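Local coordinates for protein acetyl-CoA C-acetyltransferase (Syntrophomonas wolfei subsp. wolfei, PDB 7N7Z) that probably catalyses the thiolase reaction, the reversible condensation of two acetyl-CoA molecules to acetoacetyl-CoA and free coenzyme A, at residues E178-A183 with A247-G252. Numbering follows the deposited sequence.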
ATOM      1  N   GLU B 178      35.330  24.782  -1.356  1.00 56.33           N
ATOM      2  CA  GLU B 178      34.695  25.855  -0.598  1.00 54.37           C
ATOM      3  C   GLU B 178      33.496  25.336   0.185  1.00 50.31           C
ATOM      4  O   GLU B 178      33.264  25.748   1.327  1.00 48.80           O
ATOM      5  CB  GLU B 178      34.269  26.986  -1.533  1.00 56.70           C
ATOM      6  CG  GLU B 178      35.413  27.872  -2.008  1.00 56.37           C
ATOM      7  CD  GLU B 178      35.419  28.072  -3.515  1.00 60.25           C
ATOM      8  OE1 GLU B 178      34.341  28.360  -4.081  1.00 58.75           O
ATOM      9  OE2 GLU B 178      36.501  27.959  -4.133  1.00 62.41           O
ATOM     10  N   CYS B 179      32.721  24.429  -0.414  1.00 54.24           N
ATOM     11  CA  CYS B 179      31.549  23.894   0.271  1.00 50.22           C
ATOM     12  C   CYS B 179      31.948  23.067   1.486  1.00 48.98           C
ATOM     13  O   CYS B 179      31.345  23.195   2.557  1.00 47.58           O
ATOM     14  CB  CYS B 179      30.719  23.051  -0.696  1.00 51.58           C
ATOM     15  SG  CYS B 179      29.855  24.007  -1.957  1.00 46.95           S
ATOM     16  N   ASP B 180      32.959  22.207   1.339  1.00 48.16           N
ATOM     17  CA  ASP B 180      33.371  21.365   2.455  1.00 48.41           C
ATOM     18  C   ASP B 180      33.973  22.199   3.580  1.00 49.95           C
ATOM     19  O   ASP B 180      33.792  21.880   4.761  1.00 49.09           O
ATOM     20  CB  ASP B 180      34.367  20.310   1.974  1.00 50.46           C
ATOM     21  CG  ASP B 180      33.689  19.127   1.303  1.00 49.93           C
ATOM     22  OD1 ASP B 180      32.502  18.867   1.598  1.00 50.09           O
ATOM     23  OD2 ASP B 180      34.343  18.454   0.479  1.00 50.60           O
ATOM     24  N   ALA B 181      34.687  23.272   3.235  1.00 51.26           N
ATOM     25  CA  ALA B 181      35.270  24.132   4.259  1.00 51.13           C
ATOM     26  C   ALA B 181      34.185  24.751   5.132  1.00 51.86           C
ATOM     27  O   ALA B 181      34.221  24.639   6.363  1.00 48.82           O
ATOM     28  CB  ALA B 181      36.123  25.220   3.604  1.00 54.58           C
ATOM     29  N   LEU B 182      33.207  25.412   4.509  1.00 47.83           N
ATOM     30  CA  LEU B 182      32.108  25.993   5.271  1.00 48.92           C
ATOM     31  C   LEU B 182      31.372  24.922   6.064  1.00 46.10           C
ATOM     32  O   LEU B 182      31.092  25.093   7.256  1.00 42.91           O
ATOM     33  CB  LEU B 182      31.148  26.722   4.330  1.00 48.71           C
ATOM     34  CG  LEU B 182      30.036  27.532   5.004  1.00 47.03           C
ATOM     35  CD1 LEU B 182      29.741  28.796   4.213  1.00 52.62           C
ATOM     36  CD2 LEU B 182      28.772  26.700   5.166  1.00 45.78           C
ATOM     37  N   ALA B 183      31.056  23.799   5.414  1.00 43.14           N
ATOM     38  CA  ALA B 183      30.289  22.749   6.075  1.00 43.69           C
ATOM     39  C   ALA B 183      30.994  22.250   7.328  1.00 41.68           C
ATOM     40  O   ALA B 183      30.346  21.972   8.344  1.00 40.29           O
ATOM     41  CB  ALA B 183      30.045  21.595   5.103  1.00 43.53           C
ATOM     42  N   ALA B 247      26.256  14.568   1.608  1.00 38.56           N
ATOM     43  CA  ALA B 247      25.445  14.446   2.813  1.00 37.41           C
ATOM     44  C   ALA B 247      26.009  15.284   3.953  1.00 39.91           C
ATOM     45  O   ALA B 247      25.259  15.703   4.844  1.00 40.09           O
ATOM     46  CB  ALA B 247      25.346  12.980   3.231  1.00 35.96           C
ATOM     47  N   ALA B 248      27.316  15.545   3.942  1.00 39.25           N
ATOM     48  CA  ALA B 248      27.937  16.275   5.040  1.00 39.69           C
ATOM     49  C   ALA B 248      27.822  17.783   4.859  1.00 39.99           C
ATOM     50  O   ALA B 248      27.631  18.512   5.838  1.00 43.84           O
ATOM     51  CB  ALA B 248      29.405  15.867   5.179  1.00 42.90           C
ATOM     52  N   ASN B 249      27.934  18.272   3.624  1.00 39.56           N
ATOM     53  CA  ASN B 249      27.795  19.695   3.348  1.00 38.85           C
ATOM     54  C   ASN B 249      26.367  20.084   2.985  1.00 40.91           C
ATOM     55  O   ASN B 249      26.129  21.235   2.608  1.00 40.94           O
ATOM     56  CB  ASN B 249      28.756  20.119   2.231  1.00 41.10           C
ATOM     57  CG  ASN B 249      28.470  19.431   0.910  1.00 41.32           C
ATOM     58  OD1 ASN B 249      27.357  18.968   0.661  1.00 42.17           O
ATOM     59  ND2 ASN B 249      29.480  19.366   0.051  1.00 43.93           N
ATOM     60  N   ALA B 250      25.422  19.156   3.091  1.00 38.26           N
ATOM     61  CA  ALA B 250      24.007  19.433   2.892  1.00 41.84           C
ATOM     62  C   ALA B 250      23.278  19.292   4.220  1.00 40.02           C
ATOM     63  O   ALA B 250      23.628  18.440   5.044  1.00 37.98           O
ATOM     64  CB  ALA B 250      23.396  18.482   1.859  1.00 39.64           C
ATOM     65  N   SER B 251      22.272  20.135   4.431  1.00 38.18           N
ATOM     66  CA  SER B 251      21.457  20.017   5.630  1.00 39.50           C
ATOM     67  C   SER B 251      20.767  18.659   5.652  1.00 41.12           C
ATOM     68  O   SER B 251      20.495  18.057   4.609  1.00 42.90           O
ATOM     69  CB  SER B 251      20.427  21.144   5.693  1.00 38.32           C
ATOM     70  OG  SER B 251      19.469  21.021   4.657  1.00 43.17           O
ATOM     71  N   GLY B 252      20.482  18.171   6.856  1.00 44.96           N
ATOM     72  CA  GLY B 252      19.996  16.822   7.035  1.00 44.88           C
ATOM     73  C   GLY B 252      18.483  16.721   7.082  1.00 43.98           C
ATOM     74  O   GLY B 252      17.745  17.686   6.876  1.00 44.05           O
TER
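The methyl of Ala183 lies against Asn249, its CB 3.4 Å from the CA of Asn249 and 3.5 Å from its CB, where helix 176-196 comes up against the loop that leads into strand 254-264. With a small residue at this closest approach, the CA atoms of Ala183 and Asn249 are 4.8 Å apart. One turn back on the helix, the CB of Cys179 lies 4.0 Å from the amide ND2 of Asn249. Met232 packs on Ala183, Asp180 and Ala248.

The polar part is slight. Asn249 ND2 gives Asp180 OD1 a weak hydrogen bond of 3.4 Å, bent to 135° at the hydrogen, with the carboxylate and amide planes 26° apart. Chi1 of 63° lays the Asn249 amide alongside the helix, back toward Cys179 and Asp180. Further along, His187 of the same helix bonds to Ala248 O.

The touching residues lie away from the predicted catalytic residues, though Ser251, further along the loop, packs on His358. The buried Asn249 amide is held by its own loop, OD1 by Thr246 N and ND2 by Val244 O, so the weak bond to Asp180 is an addition; Asp180 OD2 makes a salt bridge with Arg176, which probably balances its charge.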